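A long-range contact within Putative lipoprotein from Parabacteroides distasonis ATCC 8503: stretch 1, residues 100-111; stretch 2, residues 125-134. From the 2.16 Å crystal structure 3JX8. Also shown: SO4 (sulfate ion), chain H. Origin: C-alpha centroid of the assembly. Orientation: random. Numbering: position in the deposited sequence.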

# COMPACT_ATOMS: atom_id res chain seq x y z
N GLU A 100 -15.70 14.18 -3.79
CA GLU A 100 -14.89 13.29 -2.98
C GLU A 100 -15.68 12.54 -1.90
O GLU A 100 -16.39 13.15 -1.08
N LEU A 101 -15.52 11.23 -1.92
CA LEU A 101 -16.06 10.30 -0.97
C LEU A 101 -14.90 9.68 -0.17
O LEU A 101 -13.97 9.09 -0.74
N ASN A 102 -15.00 9.78 1.14
CA ASN A 102 -14.10 9.14 2.06
C ASN A 102 -14.97 8.26 2.90
O ASN A 102 -15.77 8.75 3.69
N THR A 103 -14.87 6.96 2.66
CA THR A 103 -15.65 5.99 3.35
C THR A 103 -14.74 4.97 4.08
O THR A 103 -13.69 4.55 3.54
N VAL A 104 -15.11 4.62 5.31
CA VAL A 104 -14.32 3.75 6.16
C VAL A 104 -15.26 2.81 6.89
O VAL A 104 -16.21 3.25 7.57
N GLY A 105 -15.02 1.51 6.76
CA GLY A 105 -15.78 0.54 7.49
C GLY A 105 -16.23 -0.61 6.64
O GLY A 105 -15.67 -0.89 5.58
N SER A 106 -17.24 -1.28 7.14
CA SER A 106 -17.78 -2.47 6.54
C SER A 106 -19.07 -2.17 5.79
O SER A 106 -19.73 -3.09 5.36
N GLY A 107 -19.44 -0.90 5.65
CA GLY A 107 -20.69 -0.55 4.99
C GLY A 107 -20.67 -0.65 3.48
O GLY A 107 -19.70 -1.09 2.85
N SER A 108 -21.78 -0.23 2.88
CA SER A 108 -21.93 -0.28 1.47
C SER A 108 -22.42 1.06 0.95
O SER A 108 -23.39 1.61 1.43
N PHE A 109 -21.71 1.63 0.00
CA PHE A 109 -22.04 2.92 -0.54
C PHE A 109 -22.38 2.74 -2.01
O PHE A 109 -21.52 2.29 -2.76
N ILE A 110 -23.60 3.08 -2.42
CA ILE A 110 -24.13 2.77 -3.76
C ILE A 110 -24.72 3.99 -4.46
O ILE A 110 -25.55 4.68 -3.88
N ILE A 111 -24.28 4.24 -5.70
CA ILE A 111 -24.85 5.26 -6.59
C ILE A 111 -25.50 4.49 -7.73
O ILE A 111 -24.82 3.69 -8.39
N ALA A 125 -11.42 2.84 3.05
CA ALA A 125 -10.60 2.01 3.92
C ALA A 125 -11.53 0.99 4.59
O ALA A 125 -12.57 1.35 5.14
N GLY A 126 -11.17 -0.28 4.51
CA GLY A 126 -11.87 -1.34 5.19
C GLY A 126 -12.39 -2.48 4.33
O GLY A 126 -11.92 -2.72 3.20
N SER A 127 -13.37 -3.19 4.89
CA SER A 127 -13.89 -4.42 4.35
C SER A 127 -15.16 -4.21 3.57
O SER A 127 -15.68 -5.14 2.99
N GLY A 128 -15.64 -2.97 3.54
CA GLY A 128 -16.91 -2.65 2.85
C GLY A 128 -16.86 -2.61 1.33
O GLY A 128 -15.99 -3.20 0.69
N ASN A 129 -17.85 -1.95 0.74
CA ASN A 129 -17.95 -1.83 -0.71
C ASN A 129 -18.52 -0.50 -1.19
O ASN A 129 -19.33 0.14 -0.51
N VAL A 130 -18.00 -0.04 -2.32
CA VAL A 130 -18.57 1.05 -3.08
C VAL A 130 -18.95 0.49 -4.42
O VAL A 130 -18.13 -0.19 -5.07
N GLU A 131 -20.20 0.76 -4.84
CA GLU A 131 -20.70 0.36 -6.14
C GLU A 131 -21.29 1.52 -6.91
O GLU A 131 -22.28 2.13 -6.47
N LEU A 132 -20.67 1.83 -8.04
CA LEU A 132 -21.21 2.80 -8.98
C LEU A 132 -21.98 1.98 -10.00
O LEU A 132 -21.42 1.48 -10.97
N ARG A 133 -23.26 1.77 -9.73
CA ARG A 133 -24.08 0.91 -10.57
C ARG A 133 -24.58 1.61 -11.80
O ARG A 133 -24.78 0.98 -12.82
N GLY A 134 -24.80 2.90 -11.70
CA GLY A 134 -25.34 3.65 -12.83
C GLY A 134 -24.24 4.02 -13.79
O GLY A 134 -23.05 3.92 -13.46

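The two stretches lie side by side as neighbouring parallel strands, joined by a ladder of backbone hydrogen bonds, so their side chains meet as like-facing neighbours on the two faces of the sheet rather than interlocking head-on. The axes of strands 108-111 and 129-132 run within 6° of each other, 4.7 Å apart. Phe-109 N donates to Asn-129 O and Glu-131 N to Phe-109 O, each at 2.9 Å, and this pairing sets Phe-109 beside Val-130 and Ile-110 beside Glu-131.

The four side chains Phe-109, Val-130, Ile-111 and Leu-132 share one face and are apolar and buried, as suits a protein interior. Phe-109 (chi1 t) brings its CB to 4.2 Å from CG2 of Val-130, also t, while Val-130 CG1 lies obliquely to the ring. Val-130 also meets residues earlier in the first stretch: its CG2 is 3.9 Å from Thr-103 CG2, and its CG1 is 4.4 Å from CD2 of Leu-101 (t,p), whose CA-to-CB bond points toward the second stretch. Ile-111 and Leu-132, both m,t, extend far enough for CD1 of Ile-111 to meet CD2 of Leu-132 at 3.8 Å. Thr-103 (t) combines its methyl contact with a polar task: its OG1 lies 2.8 Å from water 1, which donates a weak hydrogen bond of 3.3 Å to Asn-129 O.

The face bearing Ser-108, Asn-129, Ile-110 and Glu-131 is partly exposed and more polar. Ser-108 (t) and Asn-129 (p) are small polar residues that can face solvent and still bond to each other: Asn-129 ND2 donates a weak hydrogen bond to Ser-108 OG at 3.1 Å. Ile-110 (m,t) sets CG1 4.3 Å from CB of Glu-131, and its CD1 covers one face of the Arg-133 guanidinium, 3.5 Å from NH2. That guanidinium is held by a salt bridge within its own stretch, Arg-133 NE to Glu-131 OE1 at 2.7 Å, leaving its flat surface for the aliphatic contact. Farther back, Val-104 (t) places CG2 4.2 Å from CB of Ala-125, a compact apolar partner at a buried position.

Glycines let the backbones come close: a CB on Gly-128 would clash with Gly-107 O and Gly-105 O, and one on Gly-126 with Gly-105 O. On Gly-105 a CB would point away and clash with sulfate O1; its backbone angles, like those of Gly-126, themselves call for glycine. Exposed Ser-106 (p) points away overall, yet its CB approaches Ser-127 OG to 3.5 Å. It also binds the sulfate, probably from the crystallisation liquor, through N to O1 at 2.7 Å and OG to O3 at 2.8 Å.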

# COMPACT_ATOMS: atom_id res chain seq x y z
CB GLU A 100 -13.74 14.06 -2.36
CG GLU A 100 -12.75 13.15 -1.75
CD GLU A 100 -11.59 13.89 -1.15
OE1 GLU A 100 -11.13 14.85 -1.78
OE2 GLU A 100 -11.14 13.52 -0.04
CB LEU A 101 -16.82 9.18 -1.68
CG LEU A 101 -17.32 8.06 -0.76
CD1 LEU A 101 -18.32 8.63 0.25
CD2 LEU A 101 -17.94 6.91 -1.57
CB ASN A 102 -13.38 10.18 2.91
CG ASN A 102 -12.39 11.00 2.08
OD1 ASN A 102 -11.43 10.46 1.55
ND2 ASN A 102 -12.65 12.29 1.92
CB THR A 103 -16.62 5.30 2.37
OG1 THR A 103 -17.50 4.47 3.10
CG2 THR A 103 -15.92 4.48 1.34
CB VAL A 104 -13.50 4.54 7.24
CG1 VAL A 104 -12.66 3.57 8.10
CG2 VAL A 104 -12.59 5.64 6.58
CB SER A 106 -18.10 -3.48 7.63
OG SER A 106 -19.15 -2.95 8.44
CB SER A 108 -22.87 -1.43 1.15
OG SER A 108 -23.31 -1.34 -0.17
CB PHE A 109 -20.87 3.86 -0.38
CG PHE A 109 -21.18 5.25 -0.77
CD1 PHE A 109 -21.22 5.61 -2.11
CD2 PHE A 109 -21.43 6.22 0.20
CE1 PHE A 109 -21.47 6.93 -2.49
CE2 PHE A 109 -21.72 7.53 -0.17
CZ PHE A 109 -21.75 7.89 -1.52
CB ILE A 110 -25.24 1.68 -3.67
CG1 ILE A 110 -24.65 0.43 -2.99
CG2 ILE A 110 -25.80 1.33 -5.05
CD1 ILE A 110 -25.64 -0.74 -2.82
CB ILE A 111 -23.79 6.20 -7.17
CG1 ILE A 111 -23.05 6.91 -6.06
CG2 ILE A 111 -24.42 7.20 -8.14
CD1 ILE A 111 -22.11 7.99 -6.55
CB ALA A 125 -9.85 2.86 4.95
CB SER A 127 -14.20 -5.38 5.49
OG SER A 127 -15.15 -4.77 6.39
CB ASN A 129 -18.71 -2.99 -1.32
CG ASN A 129 -20.12 -3.10 -0.82
OD1 ASN A 129 -20.32 -3.50 0.30
ND2 ASN A 129 -21.10 -2.82 -1.67
CB VAL A 130 -17.59 2.18 -3.24
CG1 VAL A 130 -18.20 3.33 -4.04
CG2 VAL A 130 -17.10 2.61 -1.85
CB GLU A 131 -21.77 -0.70 -6.00
CG GLU A 131 -21.36 -1.84 -5.13
CD GLU A 131 -22.33 -3.02 -5.20
OE1 GLU A 131 -23.33 -2.96 -5.97
OE2 GLU A 131 -22.05 -4.01 -4.49
CB LEU A 132 -20.09 3.63 -9.62
CG LEU A 132 -19.13 4.28 -8.61
CD1 LEU A 132 -18.11 5.19 -9.31
CD2 LEU A 132 -19.89 5.03 -7.57
CB ARG A 133 -25.27 0.36 -9.80
CG ARG A 133 -24.85 -0.48 -8.63
CD ARG A 133 -26.05 -1.03 -7.90
NE ARG A 133 -25.65 -2.00 -6.88
CZ ARG A 133 -26.47 -2.51 -5.94
NH1 ARG A 133 -27.74 -2.11 -5.86
NH2 ARG A 133 -26.02 -3.40 -5.05
S SO4 H . -17.97 -0.83 10.74
O1 SO4 H . -18.26 -0.28 9.41
O2 SO4 H . -19.07 -0.49 11.68
O3 SO4 H . -17.79 -2.29 10.74
O4 SO4 H . -16.73 -0.24 11.23
O HOH W 1 -18.33 2.05 2.02
O HOH W 2 -23.74 5.26 -10.78